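Local coordinates for MDM10 isoform 1 (Saccharomyces cerevisiae, PDB 7BTX), which helps tether the endoplasmic reticulum to mitochondria as part of the ERMES complex and takes part in late assembly of the TOM complex of the mitochondrial outer membrane, at residues 5-9 with 154-158; 11-16 with 78-84; 33-37 with 416-420; 164-170 with 182-188. All blocks are in the same frame, centred on the assembly; numbering follows the deposited sequence.

Contact 1: 5-9 with 154-158; sequences MDQVL and EAMII
Met5 and Met156 meet as thioethers between the first turn of helix 5-16 and strand 152-162. Their side chains cross obliquely, with Met5 CG 3.8 Å from Met156 SD. Past that crossing each chain bends and ends on a different surface. Met5 turns at chi3 (-82°) and brings CE beside the strand backbone, 3.6 Å from Ala155 O, where the same methyl lies against the aliphatic part and carboxylate carbon of Glu154. Met156, CG anti to its own N (chi1 -178°), extends from the strand as far as SD, then bends to set CE against the helix turn, 3.8 Å from Val8 CG1 and 4.1 Å from Leu9 CB. Farther along, Leu9 and Ile158 cross at about a right angle, and their CD1 methyls touch at 3.7 Å. Helix and strand run nearly parallel, 14° between the segment axes and 10.2 Å apart, so the backbones stay apart and side chains fill the gap, Met156 CE reaching Met5 O at 3.5 Å. This is the N-terminal helix lying against the inner wall of the membrane beta barrel, and Glu154, Met156 and Ile158 are the inward-facing residues of one strand. Behind this first layer, the backbone bond from Leu9 N to Met5 O, 3.2 Å long, closes the turn that carries Met5, Val8 and Leu9. OE2 of Glu154 is hydrogen-bonded to Tyr143 OH on the adjacent strand, and an apolar side chain of another protein's chain packs on the same glutamate. Backbone bonds of Met156 to Tyr143 and Ile157 to Leu169 hold the strand between its neighbours.

Contact 2: 11-16 with 78-84; sequences AFYQST and AQQLEKF
Phe12 packs against Ala78 and Leu81, joining the later turns of the N-terminal helix inside the beta barrel to the irregular segment that follows strand 68-76. This is the closely packed, buried side of the contact. The Phe12 ring meets Leu81 at its edge, CD1 to CD1 at 3.7 Å, while Ala78 CB approaches obliquely at 3.7 Å from CE1. Leu141 on strand 140-147 touches both Phe12 and Leu81, continuing this apolar patch into the wall. Ala11 CB fits against Phe84 CB at 3.8 Å.

Toward solvent the packing becomes more polar. Gln14 and Gln80 are exposed, and the partly exposed Phe84 ring lies at the margin with Gln14 O over one face. The Gln14 side chain passes across the ring, OE1 and CB against Phe84 CD2, its amide plane 61° from the ring plane. Ser15 OG lies between the two sides, 3.7 Å from Ala78 CB and near the Gln80 side chain.

Thr16 is tied back to Phe12: its OG1 hydrogen-bonds to Phe12 O at 2.9 Å, and its N reaches the same oxygen from the opposite face of the carbonyl plane. The threonine is thereby turned to lay CG2 3.6 Å above one face of the Phe12 ring.

Contact 3: 33-37 with 416-420; sequences TLLDF and WKLST
Lys417 crosses from strand 413-420 to segment 33-37, and its side chain makes two kinds of contact, with Thr33 O and with the Phe37 ring. The polar one is a hydrogen bond from NZ to Thr33 O, 2.8 Å long, with the nitrogen lying 37° out of the carbonyl plane. The same ammonium group forms a salt bridge with Glu312, so a backbone carbonyl and a carboxylate share it. Bends at chi3 and chi4 curl the lysine chain back toward the loop and produce the second, CH-pi contact: CE stands over one face of the Phe37 ring, 4.1 Å from its centroid and 29° off the normal.

Van der Waals packing completes the ring's surroundings. Phe37 takes the position with CG between its N and carbonyl carbon (chi1 57°), which swings the ring onto the strand. There CE1 lies 3.6 Å from Ser419 CB, and the oxygens of Leu34 and Leu418 sit near the ring plane at its edge. With an alanine in place of Phe37, Lys417 CE and Ser419 CB would probably lose their apolar cover, though NZ would keep its polar partners.

Electrostatic contacts from the next strand of the barrel wall come through Lys428, which hydrogen-bonds to the carbonyls of Leu35 and Phe37 and makes a cation-pi contact with the Phe37 ring. Segment 33-37 thus presents backbone oxygens and one ring to two lysines of neighbouring barrel strands. Such carbonyl dipoles, with Glu312, would probably stabilise positive charge here, so polar bonds to the lysines and apolar cover from the ring probably act together.

Contact 4: 164-170 with 182-188; sequences QTQFMLK and LTCYFQR
Strands 165-170 and 182-188 run antiparallel, 169° between their segment axes, with Gln166-Gln187 and Lys170-Thr183 as hydrogen-bonded pairs, Leu169-Cys184 as a non-hydrogen-bonded one, and a bond of 2.8 Å from Tyr185 N to Met168 O. On the face of Lys170 and Tyr185, Lys170 runs extended and lays CD 3.7 Å from Tyr185 CE1. Met168 SD makes an oblique Met-aromatic contact, 5.5 Å from the Tyr185 ring centroid. Gln166 and Gln187 lie side by side on this face, and Gln187 NE2 hydrogen-bonds to Tyr13 OH of the helix within. The two strands form a beta hairpin of the transmembrane barrel wall, and this face looks inward, toward helix 5-16. The other face, consistent with one turned to lipid, is largely apolar: Leu169 CD2 touches Leu182 CD1 and also Cys184 SG, each at 3.7 Å. At the end away from the hairpin turn, Thr165 CG2 lies anti to the backbone N and reaches the Phe186 ring, 3.6 Å from CZ. A glycine at Thr165 would probably uncover that end of the ring and leave Gln164 O without the hydroxyl, Thr165 OG1, now hydrogen-bonded to it at 2.8 Å.

Contacts 1 and 2 share helix 5-16 and touch through Ile158 and Phe12. Contact 1 is buried and mostly apolar, whereas contact 2, nearer the helix end, runs out to exposed glutamines. Contacts 3 and 4 are both partly buried. Contact 4 is in the wall beneath the same helix: its strand 165-174 neighbours strand 152-162 of contact 1, Leu9 packs on Met168, and Tyr13 bonds to Gln187. It alone is held by a ladder of backbone bonds, and it has both an inward and an outward face. Contact 3 lies across the chain's centre, its own centre about 25 Å from that of contact 1, and replaces methyl packing with lysines on carbonyls.

Contact 1: 5-9 with 154-158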
# COMPACT_ATOMS: atom_id res chain seq x y z
N MET D 5 -1.97 19.77 19.96
CA MET D 5 -3.06 20.54 20.56
C MET D 5 -2.82 20.76 22.05
O MET D 5 -3.32 21.73 22.63
CB MET D 5 -4.39 19.83 20.33
CG MET D 5 -5.60 20.74 20.37
SD MET D 5 -7.10 19.89 20.89
CE MET D 5 -7.64 19.11 19.39
N ASP D 6 -2.05 19.88 22.69
CA ASP D 6 -1.80 20.00 24.12
C ASP D 6 -0.57 20.84 24.42
O ASP D 6 -0.35 21.19 25.59
CB ASP D 6 -1.66 18.62 24.75
CG ASP D 6 -2.77 17.68 24.36
OD1 ASP D 6 -3.95 18.06 24.49
OD2 ASP D 6 -2.46 16.55 23.92
N GLN D 7 0.26 21.15 23.42
CA GLN D 7 1.35 22.09 23.66
C GLN D 7 1.01 23.48 23.16
O GLN D 7 1.66 24.45 23.55
CB GLN D 7 2.65 21.58 23.04
CG GLN D 7 2.53 21.07 21.62
CD GLN D 7 3.78 20.33 21.18
OE1 GLN D 7 4.84 20.48 21.77
NE2 GLN D 7 3.65 19.50 20.15
N VAL D 8 0.01 23.60 22.28
CA VAL D 8 -0.63 24.89 22.06
C VAL D 8 -1.38 25.30 23.32
O VAL D 8 -1.33 26.47 23.74
CB VAL D 8 -1.57 24.82 20.84
CG1 VAL D 8 -2.42 26.05 20.74
CG2 VAL D 8 -0.79 24.65 19.57
N LEU D 9 -2.05 24.34 23.96
CA LEU D 9 -2.86 24.61 25.14
C LEU D 9 -2.00 25.01 26.33
O LEU D 9 -2.33 25.93 27.07
CB LEU D 9 -3.69 23.38 25.46
CG LEU D 9 -4.39 23.32 26.80
CD1 LEU D 9 -5.53 24.27 26.75
CD2 LEU D 9 -4.88 21.92 27.09
N GLU D 154 -9.37 18.73 13.43
CA GLU D 154 -9.36 18.94 14.87
C GLU D 154 -9.42 20.43 15.13
O GLU D 154 -9.02 21.23 14.28
CB GLU D 154 -8.13 18.29 15.50
CG GLU D 154 -6.91 19.16 15.63
CD GLU D 154 -5.74 18.43 16.22
OE1 GLU D 154 -5.83 17.19 16.37
OE2 GLU D 154 -4.72 19.07 16.54
N ALA D 155 -9.98 20.84 16.26
CA ALA D 155 -10.15 22.25 16.55
C ALA D 155 -10.09 22.46 18.05
O ALA D 155 -10.28 21.54 18.84
CB ALA D 155 -11.47 22.77 15.98
N MET D 156 -9.83 23.70 18.45
CA MET D 156 -9.78 24.08 19.85
C MET D 156 -9.99 25.58 20.01
O MET D 156 -9.26 26.38 19.42
CB MET D 156 -8.45 23.68 20.48
CG MET D 156 -8.36 24.00 21.95
SD MET D 156 -6.90 23.35 22.74
CE MET D 156 -5.64 24.31 21.92
N ILE D 157 -10.98 25.97 20.79
CA ILE D 157 -11.22 27.36 21.13
C ILE D 157 -11.08 27.50 22.63
O ILE D 157 -11.68 26.73 23.38
CB ILE D 157 -12.62 27.82 20.67
CG1 ILE D 157 -12.82 27.55 19.19
CG2 ILE D 157 -12.82 29.29 20.96
CD1 ILE D 157 -14.26 27.56 18.78
N ILE D 158 -10.27 28.46 23.07
CA ILE D 158 -10.12 28.77 24.48
C ILE D 158 -10.60 30.20 24.67
O ILE D 158 -10.24 31.08 23.88
CB ILE D 158 -8.67 28.62 24.96
CG1 ILE D 158 -8.10 27.27 24.55
CG2 ILE D 158 -8.60 28.74 26.46
CD1 ILE D 158 -6.62 27.20 24.75

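Contact 2: 11-16 with 78-84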
# COMPACT_ATOMS: atom_id res chain seq x y z
N ALA D 11 0.92 26.35 26.12
CA ALA D 11 1.58 27.61 25.83
C ALA D 11 0.65 28.79 26.09
O ALA D 11 1.11 29.89 26.39
CB ALA D 11 2.07 27.64 24.38
N PHE D 12 -0.66 28.57 25.96
CA PHE D 12 -1.62 29.61 26.28
C PHE D 12 -1.81 29.74 27.78
O PHE D 12 -2.12 30.82 28.28
CB PHE D 12 -2.95 29.30 25.60
CG PHE D 12 -3.95 30.41 25.71
CD1 PHE D 12 -3.75 31.60 25.04
CD2 PHE D 12 -5.09 30.26 26.46
CE1 PHE D 12 -4.67 32.61 25.12
CE2 PHE D 12 -6.01 31.27 26.56
CZ PHE D 12 -5.80 32.45 25.89
N TYR D 13 -1.63 28.64 28.51
CA TYR D 13 -1.75 28.66 29.96
C TYR D 13 -0.59 29.38 30.61
O TYR D 13 -0.80 30.08 31.61
CB TYR D 13 -1.83 27.23 30.49
CG TYR D 13 -3.18 26.57 30.34
CD1 TYR D 13 -4.25 27.24 29.78
CD2 TYR D 13 -3.37 25.27 30.76
CE1 TYR D 13 -5.48 26.63 29.65
CE2 TYR D 13 -4.58 24.65 30.63
CZ TYR D 13 -5.63 25.34 30.08
OH TYR D 13 -6.85 24.72 29.95
N GLN D 14 0.62 29.23 30.08
CA GLN D 14 1.78 29.92 30.61
C GLN D 14 1.87 31.36 30.16
O GLN D 14 2.65 32.13 30.73
CB GLN D 14 3.06 29.18 30.20
CG GLN D 14 3.19 27.77 30.75
CD GLN D 14 3.97 26.87 29.83
OE1 GLN D 14 4.70 27.34 28.96
NE2 GLN D 14 3.82 25.56 30.01
N SER D 15 1.10 31.75 29.15
CA SER D 15 1.10 33.11 28.65
C SER D 15 0.05 33.99 29.30
O SER D 15 0.27 35.20 29.45
CB SER D 15 0.90 33.13 27.13
OG SER D 15 0.87 34.45 26.64
N THR D 16 -1.09 33.42 29.69
CA THR D 16 -2.15 34.15 30.36
C THR D 16 -2.18 33.88 31.86
O THR D 16 -3.07 34.40 32.54
CB THR D 16 -3.50 33.82 29.74
OG1 THR D 16 -3.82 32.45 30.00
CG2 THR D 16 -3.44 34.03 28.26
N ALA D 78 -3.43 36.49 23.07
CA ALA D 78 -2.25 36.53 23.92
C ALA D 78 -1.02 36.69 23.05
O ALA D 78 -0.55 35.72 22.45
CB ALA D 78 -2.16 35.26 24.76
N GLN D 79 -0.47 37.90 23.00
CA GLN D 79 0.57 38.22 22.03
C GLN D 79 1.97 37.83 22.49
O GLN D 79 2.95 38.41 22.01
CB GLN D 79 0.53 39.72 21.70
CG GLN D 79 -0.46 40.10 20.60
CD GLN D 79 -0.22 39.35 19.29
OE1 GLN D 79 -0.81 38.30 19.04
NE2 GLN D 79 0.65 39.90 18.45
N GLN D 80 2.08 36.88 23.42
CA GLN D 80 3.36 36.37 23.89
C GLN D 80 3.43 34.85 23.75
O GLN D 80 4.17 34.19 24.47
CB GLN D 80 3.60 36.77 25.34
CG GLN D 80 3.69 38.27 25.60
CD GLN D 80 2.32 38.91 25.82
OE1 GLN D 80 1.34 38.21 26.08
NE2 GLN D 80 2.26 40.23 25.71
N LEU D 81 2.66 34.29 22.81
CA LEU D 81 2.34 32.87 22.87
C LEU D 81 3.46 32.00 22.30
O LEU D 81 3.76 30.94 22.86
CB LEU D 81 1.04 32.60 22.12
CG LEU D 81 0.38 31.23 22.28
CD1 LEU D 81 -1.09 31.43 22.47
CD2 LEU D 81 0.60 30.37 21.06
N GLU D 82 4.08 32.42 21.21
CA GLU D 82 5.04 31.56 20.52
C GLU D 82 6.45 31.63 21.10
O GLU D 82 7.35 30.97 20.58
CB GLU D 82 5.05 31.87 19.03
CG GLU D 82 3.77 31.41 18.34
CD GLU D 82 3.86 31.45 16.84
OE1 GLU D 82 4.13 30.39 16.24
OE2 GLU D 82 3.65 32.54 16.25
N LYS D 83 6.66 32.41 22.16
CA LYS D 83 7.84 32.21 22.99
C LYS D 83 7.70 30.98 23.87
O LYS D 83 8.71 30.48 24.38
CB LYS D 83 8.10 33.44 23.86
CG LYS D 83 8.34 34.73 23.09
CD LYS D 83 8.56 35.89 24.05
CE LYS D 83 7.25 36.59 24.38
NZ LYS D 83 6.60 37.13 23.16
N PHE D 84 6.48 30.49 24.07
CA PHE D 84 6.20 29.32 24.89
C PHE D 84 5.91 28.09 24.05
O PHE D 84 5.64 27.02 24.61
CB PHE D 84 5.03 29.60 25.82
CG PHE D 84 5.31 30.65 26.86
CD1 PHE D 84 5.06 31.98 26.59
CD2 PHE D 84 5.80 30.29 28.10
CE1 PHE D 84 5.32 32.95 27.54
CE2 PHE D 84 6.06 31.26 29.06
CZ PHE D 84 5.81 32.59 28.77

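Contact 3: 33-37 with 416-420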
# COMPACT_ATOMS: atom_id res chain seq x y z
N THR D 33 5.57 11.50 32.77
CA THR D 33 6.74 11.95 32.03
C THR D 33 7.91 11.00 32.25
O THR D 33 8.67 10.72 31.32
CB THR D 33 7.09 13.38 32.45
OG1 THR D 33 6.00 14.24 32.12
CG2 THR D 33 8.34 13.89 31.77
N LEU D 34 8.02 10.44 33.45
CA LEU D 34 9.15 9.59 33.79
C LEU D 34 8.90 8.12 33.50
O LEU D 34 9.87 7.36 33.41
CB LEU D 34 9.52 9.78 35.26
CG LEU D 34 10.17 11.14 35.49
CD1 LEU D 34 10.43 11.45 36.94
CD2 LEU D 34 11.46 11.11 34.78
N LEU D 35 7.65 7.69 33.34
CA LEU D 35 7.36 6.28 33.21
C LEU D 35 6.77 5.92 31.86
O LEU D 35 7.20 4.96 31.23
CB LEU D 35 6.39 5.83 34.30
CG LEU D 35 6.71 6.16 35.75
CD1 LEU D 35 5.64 5.56 36.60
CD2 LEU D 35 8.05 5.68 36.18
N ASP D 36 5.77 6.68 31.40
CA ASP D 36 4.92 6.27 30.30
C ASP D 36 5.27 6.97 28.99
O ASP D 36 4.37 7.26 28.19
CB ASP D 36 3.45 6.53 30.65
CG ASP D 36 3.03 5.84 31.92
OD1 ASP D 36 3.58 4.76 32.22
OD2 ASP D 36 2.15 6.37 32.63
N PHE D 37 6.55 7.24 28.74
CA PHE D 37 6.93 7.87 27.49
C PHE D 37 6.86 6.85 26.35
O PHE D 37 6.65 5.65 26.55
CB PHE D 37 8.31 8.52 27.60
CG PHE D 37 9.41 7.59 28.01
CD1 PHE D 37 9.75 7.45 29.34
CD2 PHE D 37 10.14 6.90 27.07
CE1 PHE D 37 10.78 6.62 29.72
CE2 PHE D 37 11.17 6.06 27.44
CZ PHE D 37 11.48 5.92 28.77
N TRP D 416 18.42 11.45 28.50
CA TRP D 416 18.37 10.00 28.55
C TRP D 416 17.24 9.59 29.48
O TRP D 416 17.08 10.16 30.55
CB TRP D 416 19.68 9.42 29.06
CG TRP D 416 20.85 9.77 28.24
CD1 TRP D 416 21.57 10.93 28.28
CD2 TRP D 416 21.46 8.96 27.24
NE1 TRP D 416 22.58 10.89 27.36
CE2 TRP D 416 22.54 9.69 26.71
CE3 TRP D 416 21.20 7.68 26.73
CZ2 TRP D 416 23.36 9.19 25.70
CZ3 TRP D 416 22.00 7.19 25.73
CH2 TRP D 416 23.07 7.94 25.23
N LYS D 417 16.45 8.59 29.07
CA LYS D 417 15.24 8.26 29.82
C LYS D 417 15.10 6.74 29.90
O LYS D 417 14.82 6.09 28.90
CB LYS D 417 14.01 8.89 29.19
CG LYS D 417 13.85 10.38 29.41
CD LYS D 417 12.84 10.96 28.45
CE LYS D 417 11.43 10.68 28.90
NZ LYS D 417 11.04 11.52 30.06
N LEU D 418 15.26 6.20 31.10
CA LEU D 418 14.99 4.79 31.34
C LEU D 418 13.64 4.62 32.03
O LEU D 418 13.16 5.51 32.72
CB LEU D 418 16.09 4.16 32.19
CG LEU D 418 17.42 3.76 31.57
CD1 LEU D 418 18.35 4.94 31.33
CD2 LEU D 418 18.10 2.73 32.45
N SER D 419 13.02 3.45 31.83
CA SER D 419 11.81 3.12 32.58
C SER D 419 11.59 1.61 32.68
O SER D 419 11.11 0.99 31.74
CB SER D 419 10.56 3.75 31.95
OG SER D 419 10.22 3.11 30.74
N THR D 420 11.91 1.04 33.84
CA THR D 420 11.79 -0.39 34.03
C THR D 420 10.42 -0.76 34.57
O THR D 420 9.94 -0.15 35.52
CB THR D 420 12.87 -0.86 35.01
OG1 THR D 420 14.15 -0.42 34.56
CG2 THR D 420 12.88 -2.38 35.10

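Contact 4: 164-170 with 182-188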
# COMPACT_ATOMS: atom_id res chain seq x y z
N GLN D 164 -10.76 34.31 36.87
CA GLN D 164 -10.80 33.04 37.58
C GLN D 164 -11.81 32.11 36.92
O GLN D 164 -12.51 31.37 37.61
CB GLN D 164 -11.17 33.27 39.04
CG GLN D 164 -10.03 33.79 39.89
CD GLN D 164 -10.47 34.15 41.29
OE1 GLN D 164 -11.62 33.93 41.67
NE2 GLN D 164 -9.55 34.70 42.08
N THR D 165 -11.89 32.15 35.59
CA THR D 165 -12.87 31.39 34.82
C THR D 165 -12.36 31.26 33.40
O THR D 165 -11.82 32.21 32.84
CB THR D 165 -14.25 32.09 34.85
OG1 THR D 165 -14.78 32.06 36.18
CG2 THR D 165 -15.24 31.48 33.91
N GLN D 166 -12.51 30.06 32.83
CA GLN D 166 -12.10 29.83 31.45
C GLN D 166 -13.07 28.87 30.80
O GLN D 166 -13.67 28.02 31.47
CB GLN D 166 -10.68 29.26 31.40
CG GLN D 166 -9.92 29.64 30.17
CD GLN D 166 -8.58 28.99 30.12
OE1 GLN D 166 -8.48 27.77 30.01
NE2 GLN D 166 -7.53 29.78 30.21
N PHE D 167 -13.24 29.01 29.50
CA PHE D 167 -14.07 28.11 28.71
C PHE D 167 -13.22 27.50 27.62
O PHE D 167 -12.29 28.14 27.12
CB PHE D 167 -15.27 28.85 28.10
CG PHE D 167 -16.15 27.98 27.25
CD1 PHE D 167 -16.94 27.01 27.82
CD2 PHE D 167 -16.16 28.13 25.87
CE1 PHE D 167 -17.74 26.20 27.04
CE2 PHE D 167 -16.96 27.33 25.08
CZ PHE D 167 -17.75 26.37 25.67
N MET D 168 -13.52 26.26 27.25
CA MET D 168 -12.73 25.56 26.25
C MET D 168 -13.61 24.65 25.43
O MET D 168 -14.48 23.98 25.96
CB MET D 168 -11.64 24.73 26.91
CG MET D 168 -10.34 25.44 27.15
SD MET D 168 -9.07 24.25 27.54
CE MET D 168 -9.37 23.03 26.28
N LEU D 169 -13.37 24.64 24.12
CA LEU D 169 -13.98 23.69 23.21
C LEU D 169 -12.89 22.86 22.57
O LEU D 169 -11.76 23.32 22.39
CB LEU D 169 -14.80 24.40 22.13
CG LEU D 169 -16.28 24.62 22.40
CD1 LEU D 169 -16.76 25.82 21.63
CD2 LEU D 169 -17.05 23.39 21.98
N LYS D 170 -13.22 21.62 22.23
CA LYS D 170 -12.22 20.72 21.64
C LYS D 170 -12.96 19.75 20.72
O LYS D 170 -13.50 18.74 21.18
CB LYS D 170 -11.45 19.97 22.70
CG LYS D 170 -10.09 20.54 23.03
CD LYS D 170 -9.54 19.87 24.27
CE LYS D 170 -8.05 20.09 24.41
NZ LYS D 170 -7.56 19.62 25.73
N LEU D 182 -17.11 16.34 20.31
CA LEU D 182 -17.09 17.76 20.64
C LEU D 182 -17.26 17.92 22.14
O LEU D 182 -18.36 17.72 22.66
CB LEU D 182 -18.20 18.49 19.89
CG LEU D 182 -18.25 20.00 20.09
CD1 LEU D 182 -17.01 20.62 19.49
CD2 LEU D 182 -19.50 20.55 19.45
N THR D 183 -16.19 18.29 22.82
CA THR D 183 -16.17 18.35 24.28
C THR D 183 -15.96 19.78 24.76
O THR D 183 -15.20 20.54 24.17
CB THR D 183 -15.07 17.47 24.86
OG1 THR D 183 -13.82 18.11 24.67
CG2 THR D 183 -15.03 16.13 24.18
N CYS D 184 -16.63 20.12 25.86
CA CYS D 184 -16.55 21.43 26.47
C CYS D 184 -15.87 21.34 27.83
O CYS D 184 -16.01 20.36 28.55
CB CYS D 184 -17.94 22.04 26.63
SG CYS D 184 -18.82 22.32 25.09
N TYR D 185 -15.14 22.39 28.19
CA TYR D 185 -14.42 22.45 29.46
C TYR D 185 -14.69 23.82 30.08
O TYR D 185 -14.07 24.81 29.67
CB TYR D 185 -12.92 22.24 29.31
CG TYR D 185 -12.47 20.91 28.76
CD1 TYR D 185 -12.53 20.65 27.41
CD2 TYR D 185 -11.96 19.94 29.60
CE1 TYR D 185 -12.12 19.45 26.91
CE2 TYR D 185 -11.55 18.73 29.10
CZ TYR D 185 -11.63 18.49 27.75
OH TYR D 185 -11.22 17.29 27.23
N PHE D 186 -15.58 23.88 31.04
CA PHE D 186 -15.69 25.05 31.89
C PHE D 186 -14.85 24.81 33.14
O PHE D 186 -14.88 23.72 33.70
CB PHE D 186 -17.14 25.31 32.27
CG PHE D 186 -17.36 26.60 32.98
CD1 PHE D 186 -17.41 27.79 32.29
CD2 PHE D 186 -17.51 26.62 34.36
CE1 PHE D 186 -17.60 28.97 32.95
CE2 PHE D 186 -17.70 27.80 35.02
CZ PHE D 186 -17.75 28.98 34.32
N GLN D 187 -14.11 25.83 33.56
CA GLN D 187 -13.19 25.64 34.68
C GLN D 187 -13.03 26.93 35.47
O GLN D 187 -12.60 27.94 34.91
CB GLN D 187 -11.85 25.11 34.19
CG GLN D 187 -11.36 25.73 32.90
CD GLN D 187 -10.21 24.97 32.29
OE1 GLN D 187 -9.68 24.04 32.89
NE2 GLN D 187 -9.83 25.34 31.08
N ARG D 188 -13.35 26.88 36.76
CA ARG D 188 -13.25 28.05 37.63
C ARG D 188 -12.05 27.87 38.55
O ARG D 188 -12.05 27.09 39.49
CB ARG D 188 -14.54 28.23 38.43
CG ARG D 188 -14.46 29.37 39.44
CD ARG D 188 -15.83 29.89 39.83
NE ARG D 188 -16.39 29.18 40.97
CZ ARG D 188 -17.54 28.53 40.95
NH1 ARG D 188 -18.28 28.51 39.85
NH2 ARG D 188 -17.98 27.91 42.04